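Long-range contacts in Tubulin/ftsz, gtpase (Methanosaeta thermophila, PDB 3ZID), which binds GTP and acts as a GTPase, a tubulin-like cytoskeletal protein that is probably involved in controlling archaeal cell shape: residues Gly13-Asp18 with Leu55-Phe60; Leu202-Ala207 with Arg315-Leu320; Ala263-Gly268 with Glu298-Val303. All coordinates share one frame; numbering follows the deposited sequence.

Contact 1. Residues Gly13-Asp18 with Leu55-Phe60; sequences GNRILD and LKELKF. With GDP (guanosine-5'-diphosphate), chain C.
The carboxylate of Asp18 works as a two-pronged fork on the backbone of the turn beyond helix 52-56. With CG anti to the backbone N (chi1 -151°), it reaches across from helix 10-30. Asp18 OD2 accepts from Lys59 N at 2.9 Å, almost straight at 165°, the donor standing above the carboxylate plane. Asp18 OD1 takes Phe60 N at 2.9 Å through its syn lone pair, the one beside the other oxygen, at 150°, and is hydrogen-bonded to Thr61 OG1 as well. An alanine here would remove both prongs and would probably loosen the turn at Lys59-Phe60.

One helical turn before Asp18 comes Asn14, whose CB has Leu58 CD2 against it at 3.9 Å; Leu58 CB lies beside the Asp18 carboxylate. The amide of Asn14 is spent elsewhere, OD1 on Asn49 and ND2 on Ile48, and this keeps it fixed while Leu55 CD2 rests on Asn14 OD1 at 3.7 Å.

Toward the nucleotide, water 1 bridges Arg15 NE (2.8 Å) to Glu57 OE1 (3.1 Å). Arg15 NH1 stands 3.1 Å from N7 of the GDP base. The same helical turns that help form the GTP site therefore also hold the 55-60 segment: a buried carboxylate, bonded by two amides and a hydroxyl, is likely to stay ionised, while Arg15 lies along the guanine and reaches Glu57 through a water.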
loop_
_atom_site.group_PDB
_atom_site.type_symbol
_atom_site.label_atom_id
_atom_site.label_comp_id
_atom_site.label_asym_id
_atom_site.label_seq_id
_atom_site.Cartn_x
_atom_site.Cartn_y
_atom_site.Cartn_z
ATOM N N GLY A 13 -1.396 7.323 -4.842
ATOM C CA GLY A 13 -1.034 6.342 -5.845
ATOM C C GLY A 13 -0.257 6.971 -6.997
ATOM O O GLY A 13 0.738 6.411 -7.428
ATOM N N ASN A 14 -0.698 8.127 -7.490
ATOM C CA ASN A 14 0.039 8.839 -8.545
ATOM C C ASN A 14 1.490 9.155 -8.144
ATOM O O ASN A 14 2.434 8.951 -8.922
ATOM C CB ASN A 14 -0.595 10.192 -8.880
ATOM C CG ASN A 14 -1.937 10.096 -9.592
ATOM O OD1 ASN A 14 -2.592 11.125 -9.771
ATOM N ND2 ASN A 14 -2.371 8.889 -9.963
ATOM N N ARG A 15 1.655 9.697 -6.942
ATOM C CA ARG A 15 2.963 10.130 -6.489
ATOM C C ARG A 15 3.893 8.944 -6.250
ATOM O O ARG A 15 5.087 9.035 -6.484
ATOM C CB ARG A 15 2.856 11.009 -5.252
ATOM C CG ARG A 15 2.409 12.450 -5.525
ATOM C CD ARG A 15 2.165 13.117 -4.191
ATOM N NE ARG A 15 1.678 14.475 -4.261
ATOM C CZ ARG A 15 0.990 15.049 -3.281
ATOM N NH1 ARG A 15 0.713 14.361 -2.179
ATOM N NH2 ARG A 15 0.575 16.301 -3.411
ATOM N N ILE A 16 3.351 7.826 -5.795
ATOM C CA ILE A 16 4.177 6.638 -5.641
ATOM C C ILE A 16 4.618 6.120 -7.004
ATOM O O ILE A 16 5.766 5.770 -7.192
ATOM C CB ILE A 16 3.458 5.542 -4.860
ATOM C CG1 ILE A 16 3.312 5.974 -3.404
ATOM C CG2 ILE A 16 4.254 4.231 -4.922
ATOM C CD1 ILE A 16 2.384 5.069 -2.594
ATOM N N LEU A 17 3.707 6.112 -7.962
ATOM C CA LEU A 17 4.044 5.681 -9.299
ATOM C C LEU A 17 5.145 6.552 -9.912
ATOM O O LEU A 17 6.056 6.047 -10.578
ATOM C CB LEU A 17 2.811 5.708 -10.190
ATOM C CG LEU A 17 3.073 5.109 -11.569
ATOM C CD1 LEU A 17 3.686 3.713 -11.418
ATOM C CD2 LEU A 17 1.799 4.986 -12.326
ATOM N N ASP A 18 5.049 7.856 -9.684
ATOM C CA ASP A 18 6.050 8.813 -10.144
ATOM C C ASP A 18 7.424 8.517 -9.528
ATOM O O ASP A 18 8.437 8.549 -10.234
ATOM C CB ASP A 18 5.613 10.235 -9.821
ATOM C CG ASP A 18 6.149 11.254 -10.809
ATOM O OD1 ASP A 18 6.224 10.937 -12.017
ATOM O OD2 ASP A 18 6.482 12.379 -10.379
ATOM N N LEU A 55 -2.264 15.102 -11.790
ATOM C CA LEU A 55 -1.552 14.499 -12.912
ATOM C C LEU A 55 -0.552 15.480 -13.502
ATOM O O LEU A 55 0.526 15.089 -13.946
ATOM C CB LEU A 55 -2.530 14.025 -13.979
ATOM C CG LEU A 55 -3.511 12.936 -13.547
ATOM C CD1 LEU A 55 -4.649 12.839 -14.553
ATOM C CD2 LEU A 55 -2.804 11.588 -13.419
ATOM N N LYS A 56 -0.901 16.762 -13.460
ATOM C CA LYS A 56 -0.022 17.811 -13.970
ATOM C C LYS A 56 1.262 17.912 -13.160
ATOM O O LYS A 56 2.332 18.148 -13.713
ATOM C CB LYS A 56 -0.739 19.154 -13.985
ATOM C CG LYS A 56 -1.688 19.320 -15.158
ATOM C CD LYS A 56 -2.586 20.539 -14.975
ATOM C CE LYS A 56 -1.789 21.817 -14.772
ATOM N NZ LYS A 56 -2.679 23.023 -14.723
ATOM N N GLU A 57 1.146 17.747 -11.846
ATOM C CA GLU A 57 2.291 17.850 -10.950
ATOM C C GLU A 57 3.255 16.665 -11.036
ATOM O O GLU A 57 4.314 16.698 -10.430
ATOM C CB GLU A 57 1.829 18.021 -9.499
ATOM C CG GLU A 57 1.019 19.279 -9.215
ATOM C CD GLU A 57 0.205 19.169 -7.927
ATOM O OE1 GLU A 57 0.779 18.797 -6.878
ATOM O OE2 GLU A 57 -1.016 19.445 -7.965
ATOM N N LEU A 58 2.891 15.615 -11.763
ATOM C CA LEU A 58 3.794 14.481 -11.912
ATOM C C LEU A 58 4.969 14.919 -12.773
ATOM O O LEU A 58 4.807 15.740 -13.671
ATOM C CB LEU A 58 3.070 13.271 -12.507
ATOM C CG LEU A 58 1.898 12.731 -11.671
ATOM C CD1 LEU A 58 1.302 11.474 -12.289
ATOM C CD2 LEU A 58 2.303 12.470 -10.211
ATOM N N LYS A 59 6.146 14.363 -12.510
ATOM C CA LYS A 59 7.370 14.893 -13.114
ATOM C C LYS A 59 8.214 13.877 -13.858
ATOM O O LYS A 59 9.037 14.256 -14.664
ATOM C CB LYS A 59 8.240 15.538 -12.030
ATOM C CG LYS A 59 7.575 16.701 -11.313
ATOM C CD LYS A 59 8.323 17.071 -10.037
ATOM C CE LYS A 59 7.613 18.192 -9.281
ATOM N NZ LYS A 59 8.377 18.632 -8.078
ATOM N N PHE A 60 7.992 12.593 -13.614
ATOM C CA PHE A 60 8.817 11.558 -14.231
ATOM C C PHE A 60 7.941 10.556 -14.984
ATOM O O PHE A 60 8.392 9.493 -15.415
ATOM C CB PHE A 60 9.691 10.869 -13.168
ATOM C CG PHE A 60 10.569 11.833 -12.389
ATOM C CD1 PHE A 60 11.825 12.181 -12.851
ATOM C CD2 PHE A 60 10.123 12.405 -11.204
ATOM C CE1 PHE A 60 12.628 13.079 -12.143
ATOM C CE2 PHE A 60 10.912 13.297 -10.501
ATOM C CZ PHE A 60 12.167 13.635 -10.973
HETATM P PB GDP C . -7.473 10.717 -3.474
HETATM O O1B GDP C . -7.397 9.215 -3.689
HETATM O O2B GDP C . -6.707 11.434 -4.569
HETATM O O3B GDP C . -8.935 11.127 -3.492
HETATM O O3A GDP C . -6.901 11.082 -2.021
HETATM P PA GDP C . -5.373 10.837 -1.593
HETATM O O1A GDP C . -4.644 12.130 -1.474
HETATM O O2A GDP C . -4.648 9.845 -2.475
HETATM O "O5'" GDP C . -5.616 10.152 -0.179
HETATM C "C5'" GDP C . -5.267 10.863 0.999
HETATM C "C4'" GDP C . -4.468 9.919 1.887
HETATM O "O4'" GDP C . -3.248 9.608 1.212
HETATM C "C3'" GDP C . -4.104 10.634 3.160
HETATM O "O3'" GDP C . -3.932 9.626 4.154
HETATM C "C2'" GDP C . -2.784 11.264 2.810
HETATM O "O2'" GDP C . -2.008 11.437 3.990
HETATM C "C1'" GDP C . -2.158 10.212 1.916
HETATM N N9 GDP C . -1.266 10.726 0.876
HETATM C C8 GDP C . -1.536 11.679 -0.037
HETATM N N7 GDP C . -0.486 11.838 -0.878
HETATM C C5 GDP C . 0.467 10.966 -0.488
HETATM C C6 GDP C . 1.809 10.594 -0.944
HETATM O O6 GDP C . 2.329 11.181 -1.901
HETATM N N1 GDP C . 2.450 9.631 -0.284
HETATM C C2 GDP C . 1.916 8.996 0.768
HETATM N N2 GDP C . 2.649 8.040 1.377
HETATM N N3 GDP C . 0.681 9.269 1.256
HETATM C C4 GDP C . -0.064 10.225 0.659
HETATM O O HOH W 1 2.558 16.515 -5.891
#

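Contact 2. Residues Leu202-Ala207 with Arg315-Leu320; sequences LFLIEA and RVLSVL
In the tubulin/FtsZ fold the long core helix, here 186-210, runs between the GTPase domain and the C-terminal domain, and this contact is where strand 315-322 of the second domain's mixed sheet lies on it. Segments 202-207 and 315-320 cross at 91°, their axes 9.4 Å apart at the closest.

Stacking comes first. The Phe203 ring, CG anti to the backbone N, is sandwiched. The Arg315 guanidinium lies flat on one face, planes 7° apart, with CZ 3.7 Å from the ring centroid, a cation-pi pair. On the opposite face Leu317 CB makes a CH-pi contact, 3.8 Å from the centroid. Arg315 comes in tip to tip on an extended chain, although its CG sits in the crowded position between backbone N and carbonyl carbon (chi1 61°).

The charged part is a salt bridge between Glu206 OE1 and Arg315 NH2 at 3.2 Å, OE1 meeting the guanidinium at its edge and the carboxylate turned steeply to it. Glu206 OE1 has a second cation in Lys310, and Gln278 and Tyr236 take Arg315 NE and NH1, so the rotation of the stacked group is fixed by several partners.

Apolar packing continues along the strand. The Leu317 side chain crosses that of Leu204 obliquely, its CD2 3.9 Å from Leu204 CB, and Leu204 CD1 meets Val319 CG2 at 4.1 Å. Over the Phe203 ring, it is Arg315 NE that sits above the centre, 3.3 Å off the plane.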
loop_
_atom_site.group_PDB
_atom_site.type_symbol
_atom_site.label_atom_id
_atom_site.label_comp_id
_atom_site.label_asym_id
_atom_site.label_seq_id
_atom_site.Cartn_x
_atom_site.Cartn_y
_atom_site.Cartn_z
ATOM N N LEU A 202 10.519 -1.854 -6.812
ATOM C CA LEU A 202 11.491 -2.054 -7.881
ATOM C C LEU A 202 12.436 -3.209 -7.572
ATOM O O LEU A 202 12.753 -4.009 -8.450
ATOM C CB LEU A 202 12.253 -0.764 -8.161
ATOM C CG LEU A 202 11.391 0.218 -8.958
ATOM C CD1 LEU A 202 12.055 1.582 -9.008
ATOM C CD2 LEU A 202 11.154 -0.347 -10.372
ATOM N N PHE A 203 12.853 -3.314 -6.319
ATOM C CA PHE A 203 13.675 -4.436 -5.872
ATOM C C PHE A 203 12.841 -5.725 -6.059
ATOM O O PHE A 203 13.329 -6.716 -6.605
ATOM C CB PHE A 203 14.080 -4.206 -4.402
ATOM C CG PHE A 203 15.090 -5.190 -3.847
ATOM C CD1 PHE A 203 15.566 -6.246 -4.594
ATOM C CD2 PHE A 203 15.570 -5.031 -2.555
ATOM C CE1 PHE A 203 16.501 -7.145 -4.057
ATOM C CE2 PHE A 203 16.495 -5.917 -2.011
ATOM C CZ PHE A 203 16.953 -6.982 -2.766
ATOM N N LEU A 204 11.589 -5.711 -5.614
ATOM C CA LEU A 204 10.709 -6.882 -5.759
ATOM C C LEU A 204 10.566 -7.357 -7.219
ATOM O O LEU A 204 10.673 -8.545 -7.514
ATOM C CB LEU A 204 9.335 -6.585 -5.176
ATOM C CG LEU A 204 8.260 -7.673 -5.315
ATOM C CD1 LEU A 204 8.719 -8.978 -4.665
ATOM C CD2 LEU A 204 6.922 -7.185 -4.719
ATOM N N ILE A 205 10.322 -6.417 -8.121
ATOM C CA ILE A 205 10.197 -6.718 -9.530
ATOM C C ILE A 205 11.499 -7.288 -10.093
ATOM O O ILE A 205 11.485 -8.302 -10.772
ATOM C CB ILE A 205 9.789 -5.453 -10.298
ATOM C CG1 ILE A 205 8.339 -5.088 -9.963
ATOM C CG2 ILE A 205 9.941 -5.656 -11.801
ATOM C CD1 ILE A 205 8.018 -3.630 -10.197
ATOM N N GLU A 206 12.622 -6.653 -9.766
ATOM C CA GLU A 206 13.948 -7.145 -10.169
ATOM C C GLU A 206 14.199 -8.584 -9.707
ATOM O O GLU A 206 14.592 -9.437 -10.492
ATOM C CB GLU A 206 15.048 -6.216 -9.648
ATOM C CG GLU A 206 16.433 -6.533 -10.218
ATOM C CD GLU A 206 17.441 -5.421 -9.988
ATOM O OE1 GLU A 206 17.575 -4.955 -8.836
ATOM O OE2 GLU A 206 18.101 -5.019 -10.968
ATOM N N ALA A 207 13.940 -8.842 -8.434
ATOM C CA ALA A 207 14.089 -10.165 -7.858
ATOM C C ALA A 207 13.233 -11.177 -8.605
ATOM O O ALA A 207 13.729 -12.224 -9.019
ATOM C CB ALA A 207 13.702 -10.152 -6.387
ATOM N N ARG A 315 21.918 -6.115 -0.030
ATOM C CA ARG A 315 20.664 -5.592 0.472
ATOM C C ARG A 315 19.670 -6.749 0.537
ATOM O O ARG A 315 19.791 -7.766 -0.169
ATOM C CB ARG A 315 20.128 -4.452 -0.396
ATOM C CG ARG A 315 19.823 -4.825 -1.839
ATOM C CD ARG A 315 19.030 -3.686 -2.494
ATOM N NE ARG A 315 18.658 -4.010 -3.868
ATOM C CZ ARG A 315 17.899 -3.234 -4.637
ATOM N NH1 ARG A 315 17.430 -2.093 -4.155
ATOM N NH2 ARG A 315 17.622 -3.595 -5.887
ATOM N N VAL A 316 18.694 -6.600 1.415
ATOM C CA VAL A 316 17.729 -7.646 1.642
ATOM C C VAL A 316 16.337 -7.068 1.506
ATOM O O VAL A 316 16.032 -5.992 2.031
ATOM C CB VAL A 316 17.888 -8.273 3.047
ATOM C CG1 VAL A 316 16.820 -9.340 3.283
ATOM C CG2 VAL A 316 19.281 -8.884 3.201
ATOM N N LEU A 317 15.506 -7.802 0.793
ATOM C CA LEU A 317 14.088 -7.525 0.747
ATOM C C LEU A 317 13.342 -8.656 1.423
ATOM O O LEU A 317 13.563 -9.823 1.145
ATOM C CB LEU A 317 13.614 -7.384 -0.695
ATOM C CG LEU A 317 12.099 -7.153 -0.834
ATOM C CD1 LEU A 317 11.790 -5.719 -0.598
ATOM C CD2 LEU A 317 11.645 -7.566 -2.218
ATOM N N SER A 318 12.428 -8.297 2.301
ATOM C CA SER A 318 11.563 -9.288 2.908
ATOM C C SER A 318 10.106 -9.028 2.514
ATOM O O SER A 318 9.629 -7.891 2.534
ATOM C CB SER A 318 11.738 -9.273 4.429
ATOM O OG SER A 318 11.451 -7.984 4.958
ATOM N N VAL A 319 9.417 -10.084 2.119
ATOM C CA VAL A 319 8.000 -9.981 1.819
ATOM C C VAL A 319 7.356 -10.766 2.923
ATOM O O VAL A 319 7.615 -11.947 3.070
ATOM C CB VAL A 319 7.628 -10.574 0.441
ATOM C CG1 VAL A 319 6.119 -10.381 0.157
ATOM C CG2 VAL A 319 8.509 -9.949 -0.684
ATOM N N LEU A 320 6.549 -10.089 3.728
ATOM C CA LEU A 320 5.913 -10.704 4.890
ATOM C C LEU A 320 4.423 -10.836 4.664
ATOM O O LEU A 320 3.800 -9.985 4.042
ATOM C CB LEU A 320 6.102 -9.848 6.130
ATOM C CG LEU A 320 7.517 -9.645 6.641
ATOM C CD1 LEU A 320 7.463 -8.846 7.938
ATOM C CD2 LEU A 320 8.177 -10.995 6.853
#

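Contact 3. Residues Ala263-Gly268 with Glu298-Val303; sequences ANVDAG and ETIGHV
Val265 O is gripped twice: by Gly268 N, 2.9 Å away, which closes a turn, and by water 2 at 2.4 Å, a very short separation. The same water lies 3.0 Å from Thr299 O, so it spans the two loops. It has more acceptors around it than protons to give, and its bonds cannot all be full ones.

Direct contact between the loops is van der Waals: Thr299 CB lies on Val265 O at 3.6 Å, with OG1, in the crowded position between backbone N and carbonyl carbon, brought beside Val265 CG1; that hydroxyl is weakly bonded to Leu296 O, at the end of helix 286-296. Val265 CG1, anti to its backbone N, also takes Ile300 CD1 at 3.8 Å, the two side chains crossing obliquely. Ile300 in turn rests on Ala273 of strand 270-279. Gly268 comes up with its CA near Thr299 O, and its phi of 80° suits a residue lacking a side chain.

The turn has its own brace. Asn264 OD1 accepts from Ala267 N at 3.1 Å, well above the carbonyl plane, and Asn264 O takes a second, weak bond from the same amide. Backbone angles at Val265, Asp266 and Ala267 fit two overlapping type I turns, so what leads into strand 270-279 of the C-terminal domain is an Asx motif on consecutive type I turns.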
loop_
_atom_site.group_PDB
_atom_site.type_symbol
_atom_site.label_atom_id
_atom_site.label_comp_id
_atom_site.label_asym_id
_atom_site.label_seq_id
_atom_site.Cartn_x
_atom_site.Cartn_y
_atom_site.Cartn_z
ATOM N N ALA A 263 4.804 -4.430 11.642
ATOM C CA ALA A 263 4.522 -5.775 12.145
ATOM C C ALA A 263 5.632 -6.219 13.105
ATOM O O ALA A 263 6.797 -5.847 12.954
ATOM C CB ALA A 263 4.374 -6.759 11.010
ATOM N N ASN A 264 5.258 -6.967 14.129
ATOM C CA ASN A 264 6.229 -7.471 15.094
ATOM C C ASN A 264 6.514 -8.935 14.819
ATOM O O ASN A 264 5.767 -9.810 15.263
ATOM C CB ASN A 264 5.732 -7.285 16.534
ATOM C CG ASN A 264 6.810 -7.581 17.583
ATOM O OD1 ASN A 264 7.736 -8.367 17.359
ATOM N ND2 ASN A 264 6.677 -6.954 18.742
ATOM N N VAL A 265 7.579 -9.192 14.062
ATOM C CA VAL A 265 7.963 -10.545 13.688
ATOM C C VAL A 265 8.365 -11.400 14.905
ATOM O O VAL A 265 8.045 -12.592 14.978
ATOM C CB VAL A 265 9.106 -10.534 12.615
ATOM C CG1 VAL A 265 9.595 -11.930 12.337
ATOM C CG2 VAL A 265 8.611 -9.902 11.334
ATOM N N ASP A 266 9.060 -10.802 15.865
ATOM C CA ASP A 266 9.465 -11.561 17.045
ATOM C C ASP A 266 8.250 -12.068 17.820
ATOM O O ASP A 266 8.328 -13.083 18.504
ATOM C CB ASP A 266 10.380 -10.742 17.958
ATOM C CG ASP A 266 11.718 -10.427 17.319
ATOM O OD1 ASP A 266 12.119 -11.137 16.368
ATOM O OD2 ASP A 266 12.371 -9.466 17.777
ATOM N N ALA A 267 7.126 -11.364 17.699
ATOM C CA ALA A 267 5.898 -11.760 18.385
ATOM C C ALA A 267 5.119 -12.830 17.621
ATOM O O ALA A 267 4.079 -13.291 18.080
ATOM C CB ALA A 267 5.017 -10.549 18.635
ATOM N N GLY A 268 5.620 -13.215 16.456
ATOM C CA GLY A 268 4.963 -14.212 15.628
ATOM C C GLY A 268 3.782 -13.718 14.793
ATOM O O GLY A 268 2.926 -14.513 14.401
ATOM N N GLU A 298 11.648 -20.271 13.324
ATOM C CA GLU A 298 11.296 -20.220 14.732
ATOM C C GLU A 298 10.146 -19.247 14.924
ATOM O O GLU A 298 9.209 -19.521 15.674
ATOM C CB GLU A 298 12.488 -19.723 15.552
ATOM C CG GLU A 298 12.198 -19.551 17.041
ATOM C CD GLU A 298 13.317 -18.834 17.785
ATOM O OE1 GLU A 298 13.949 -17.938 17.188
ATOM O OE2 GLU A 298 13.560 -19.163 18.966
ATOM N N THR A 299 10.194 -18.120 14.220
ATOM C CA THR A 299 9.189 -17.095 14.427
ATOM C C THR A 299 8.243 -16.983 13.239
ATOM O O THR A 299 7.141 -16.446 13.363
ATOM C CB THR A 299 9.834 -15.724 14.717
ATOM O OG1 THR A 299 10.635 -15.323 13.600
ATOM C CG2 THR A 299 10.723 -15.804 15.939
ATOM N N ILE A 300 8.692 -17.480 12.088
ATOM C CA ILE A 300 7.923 -17.417 10.844
ATOM C C ILE A 300 7.687 -18.816 10.268
ATOM O O ILE A 300 8.642 -19.481 9.873
ATOM C CB ILE A 300 8.613 -16.526 9.792
ATOM C CG1 ILE A 300 8.860 -15.131 10.345
ATOM C CG2 ILE A 300 7.789 -16.475 8.509
ATOM C CD1 ILE A 300 9.584 -14.228 9.364
ATOM N N GLY A 301 6.430 -19.239 10.178
ATOM C CA GLY A 301 6.094 -20.561 9.666
ATOM C C GLY A 301 6.737 -21.104 8.388
ATOM O O GLY A 301 7.334 -22.178 8.396
ATOM N N HIS A 302 6.621 -20.363 7.293
ATOM C CA HIS A 302 7.174 -20.770 6.007
ATOM C C HIS A 302 8.021 -19.654 5.411
ATOM O O HIS A 302 7.531 -18.552 5.200
ATOM C CB HIS A 302 6.040 -21.104 5.036
ATOM C CG HIS A 302 5.074 -22.124 5.556
ATOM N ND1 HIS A 302 5.415 -23.443 5.766
ATOM C CD2 HIS A 302 3.772 -22.011 5.917
ATOM C CE1 HIS A 302 4.366 -24.100 6.227
ATOM N NE2 HIS A 302 3.356 -23.253 6.330
ATOM N N VAL A 303 9.296 -19.917 5.161
ATOM C CA VAL A 303 10.161 -18.900 4.578
ATOM C C VAL A 303 10.756 -19.376 3.265
ATOM O O VAL A 303 11.349 -20.440 3.204
ATOM C CB VAL A 303 11.316 -18.541 5.524
ATOM C CG1 VAL A 303 12.174 -17.436 4.907
ATOM C CG2 VAL A 303 10.771 -18.132 6.892
HETATM O O HOH W 2 6.671 -13.445 13.182
#

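In the fold
Contact 2 is the buried one, where the core helix meets the mixed sheet; contact 1 is partly buried and touches the nucleotide; contact 3 sits furthest from the chain's centre. Contacts 2 and 3 share that sheet and meet directly, Leu320 CD1 lying 3.7 Å from Val265 CG2. Contact 1 belongs to the GTPase domain's parallel sheet region instead, its nearest atoms about 17 Å from contact 3 on the opposite side of the chain's centre. The chemistry follows the place: side-chain to backbone hydrogen bonds in contact 1, stacking and a salt bridge in contact 2, a shared water and small apolar touches in contact 3.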